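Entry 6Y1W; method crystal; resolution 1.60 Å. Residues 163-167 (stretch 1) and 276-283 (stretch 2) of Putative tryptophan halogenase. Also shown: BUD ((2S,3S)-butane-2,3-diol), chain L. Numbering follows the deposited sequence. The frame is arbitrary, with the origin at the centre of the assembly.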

# COMPACT_ATOMS: atom_id res chain seq x y z
N TYR A 163 20.21 3.70 -12.31
CA TYR A 163 21.61 3.76 -12.72
C TYR A 163 22.12 2.41 -13.20
O TYR A 163 21.68 1.35 -12.75
CB TYR A 163 22.52 4.18 -11.56
CG TYR A 163 21.97 5.33 -10.74
CD1 TYR A 163 22.04 6.62 -11.22
CD2 TYR A 163 21.42 5.10 -9.49
CE1 TYR A 163 21.55 7.70 -10.47
CE2 TYR A 163 20.90 6.16 -8.71
CZ TYR A 163 21.01 7.45 -9.21
OH TYR A 163 20.49 8.45 -8.40
N HIS A 164 23.13 2.47 -14.06
CA HIS A 164 24.05 1.37 -14.26
C HIS A 164 25.33 1.76 -13.54
O HIS A 164 25.81 2.88 -13.73
CB HIS A 164 24.34 1.19 -15.76
CG HIS A 164 23.10 0.98 -16.60
ND1 HIS A 164 22.64 1.94 -17.49
CD2 HIS A 164 22.21 -0.04 -16.65
CE1 HIS A 164 21.54 1.48 -18.09
NE2 HIS A 164 21.26 0.29 -17.59
N LEU A 165 25.88 0.87 -12.71
CA LEU A 165 27.02 1.29 -11.91
C LEU A 165 28.04 0.17 -11.78
O LEU A 165 27.76 -1.00 -12.02
CB LEU A 165 26.60 1.78 -10.50
CG LEU A 165 25.75 0.83 -9.64
CD1 LEU A 165 26.61 -0.28 -9.03
CD2 LEU A 165 25.01 1.58 -8.52
N ASP A 166 29.26 0.56 -11.41
CA ASP A 166 30.29 -0.43 -11.05
C ASP A 166 30.10 -0.75 -9.58
O ASP A 166 30.24 0.12 -8.72
CB ASP A 166 31.70 0.15 -11.31
CG ASP A 166 32.80 -0.89 -11.03
OD1 ASP A 166 32.89 -1.36 -9.88
OD2 ASP A 166 33.59 -1.25 -11.94
N ALA A 167 29.70 -2.00 -9.27
CA ALA A 167 29.37 -2.35 -7.89
C ALA A 167 30.56 -2.32 -6.96
O ALA A 167 30.42 -1.96 -5.78
CB ALA A 167 28.72 -3.74 -7.83
N ARG A 276 23.27 -6.92 -20.97
CA ARG A 276 24.25 -5.96 -21.49
C ARG A 276 23.99 -4.65 -20.79
O ARG A 276 22.85 -4.15 -20.82
CB ARG A 276 24.12 -5.83 -23.01
CG ARG A 276 25.32 -5.09 -23.60
CD ARG A 276 25.41 -5.22 -25.13
NE ARG A 276 26.62 -4.53 -25.63
CZ ARG A 276 26.67 -3.24 -25.94
NH1 ARG A 276 25.59 -2.48 -25.83
NH2 ARG A 276 27.82 -2.69 -26.39
N ILE A 277 24.99 -4.11 -20.07
CA ILE A 277 24.81 -2.98 -19.17
C ILE A 277 25.88 -1.93 -19.48
O ILE A 277 27.07 -2.22 -19.36
CB ILE A 277 24.94 -3.45 -17.71
CG1 ILE A 277 23.69 -4.27 -17.31
CG2 ILE A 277 25.18 -2.28 -16.74
CD1 ILE A 277 23.94 -5.02 -15.98
N PRO A 278 25.50 -0.70 -19.88
CA PRO A 278 26.52 0.29 -20.24
C PRO A 278 27.04 1.07 -19.05
O PRO A 278 26.24 1.65 -18.29
CB PRO A 278 25.77 1.23 -21.21
CG PRO A 278 24.37 1.28 -20.61
CD PRO A 278 24.14 -0.20 -20.18
N LEU A 279 28.37 1.13 -18.90
CA LEU A 279 29.03 2.05 -17.96
C LEU A 279 29.68 3.16 -18.78
O LEU A 279 29.61 3.18 -20.02
CB LEU A 279 30.04 1.29 -17.10
CG LEU A 279 29.37 0.22 -16.22
CD1 LEU A 279 30.46 -0.51 -15.42
CD2 LEU A 279 28.30 0.79 -15.29
N GLN A 280 30.31 4.13 -18.09
CA GLN A 280 30.79 5.29 -18.85
C GLN A 280 31.91 4.94 -19.82
O GLN A 280 32.01 5.58 -20.89
CB GLN A 280 31.25 6.39 -17.89
CG GLN A 280 30.05 7.13 -17.28
CD GLN A 280 30.44 8.47 -16.62
OE1 GLN A 280 31.33 9.20 -17.10
NE2 GLN A 280 29.76 8.80 -15.51
N HIS A 281 32.72 3.91 -19.52
CA HIS A 281 33.87 3.61 -20.37
C HIS A 281 34.04 2.14 -20.65
O HIS A 281 35.14 1.74 -21.06
CB HIS A 281 35.17 4.16 -19.76
CG HIS A 281 35.11 5.64 -19.56
ND1 HIS A 281 35.26 6.54 -20.61
CD2 HIS A 281 34.92 6.37 -18.45
CE1 HIS A 281 35.14 7.77 -20.14
NE2 HIS A 281 34.96 7.70 -18.83
N ARG A 282 33.02 1.32 -20.36
CA ARG A 282 33.04 -0.09 -20.71
C ARG A 282 31.60 -0.59 -20.66
O ARG A 282 30.68 0.15 -20.31
CB ARG A 282 33.96 -0.88 -19.77
CG ARG A 282 33.34 -1.10 -18.41
CD ARG A 282 34.22 -2.04 -17.55
NE ARG A 282 33.46 -2.67 -16.47
CZ ARG A 282 33.44 -2.21 -15.22
NH1 ARG A 282 34.14 -1.12 -14.91
NH2 ARG A 282 32.73 -2.83 -14.27
N VAL A 283 31.43 -1.87 -20.99
CA VAL A 283 30.12 -2.50 -21.01
C VAL A 283 30.18 -3.81 -20.23
O VAL A 283 31.13 -4.59 -20.39
CB VAL A 283 29.69 -2.74 -22.47
CG1 VAL A 283 28.42 -3.59 -22.55
CG2 VAL A 283 29.49 -1.38 -23.16
C1 BUD L . 38.57 -5.21 -13.70
O1 BUD L . 39.11 -2.92 -13.20
C2 BUD L . 38.76 -3.80 -14.25
O2 BUD L . 37.71 -2.09 -15.52
C3 BUD L . 37.47 -3.31 -14.89
C4 BUD L . 37.05 -4.30 -15.97

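Residues 163-166 form the end of a β-strand, and residues 276-278 belong to another strand that gives way to a loop at Leu279. Although at least 113 positions separate any two touching residues in sequence, the two segments meet in the fold. The closest CA atoms, those of His164 and Leu279, are 6.2 Å apart, and no backbone hydrogen bond links the two stretches. The contact is made by side chains meeting side chains and by side chains packing on backbone; it buries a modest 290 Å² counting both sides.

His164 points toward the second stretch, Leu165 away and Asp166 sideways, so neighbours contribute differently. Tyr163 is buried but does not touch the second stretch; its hydroxyl is satisfied elsewhere in the structure. His164 carries the largest share of the interface on its side. Its CB lies 3.2 Å from Pro278 O and 3.7 Å from Ile277 CG2, while the proline covers one face of the imidazole. Pro278 CD sits 3.7 Å from the centroid of the His164 ring, a CH-π contact only 8° off the ring normal, so the carbon lies almost directly over the face. Proline suits this role: its CD is bonded to the backbone nitrogen, which leaves its C-H bonds somewhat polarized, and the closed ring holds that carbon in place with little conformational freedom. Histidine supplies both a flat π surface and two polar edge atoms, and ND1 and NE2 find hydrogen bonds elsewhere in the structure, so burying the ring strands neither nitrogen.

Leu165 points away, and its contribution comes from the backbone: its N is 3.5 Å from Leu279 CD2. The same methyl lies 3.6 Å from His164 C and 4.0 Å from Asp166 N, so the branched end of Leu279 packs along the main chain of the strand. The CA-to-CB bond of Leu279 points sideways, but its m,t rotamer brings the end of the side chain nearer. An apolar, branched residue fits well here, filling space against the backbone without asking for a polar partner. Within the second stretch, Leu279 N donates to Arg282 O at 2.9 Å, a hydrogen bond that joins the two ends of the 279-282 segment and helps set Leu279 and Arg282 in relation to each other.

Asp166 brings charge to the interface. Its OD2 accepts hydrogen bonds from Arg282 NH1 at 3.0 Å and from Arg282 NH2 at 2.9 Å, both part of one salt bridge. A single carboxylate oxygen is thus forked between two guanidinium nitrogens, lying near the guanidinium plane where the N-H bonds point. The long arginine side chain, p at chi1 and extended at chi2 and chi3, spans the distance to reach it. Asp166 is also the N-cap of the helix that follows, its side chain capping a backbone N just beyond the stretch; a short carboxylate is well suited to that position. Ala167, already helical, makes no contact. C4 of the butanediol lies over one face of the guanidinium, and Asp166 OD2 meets it at the edge.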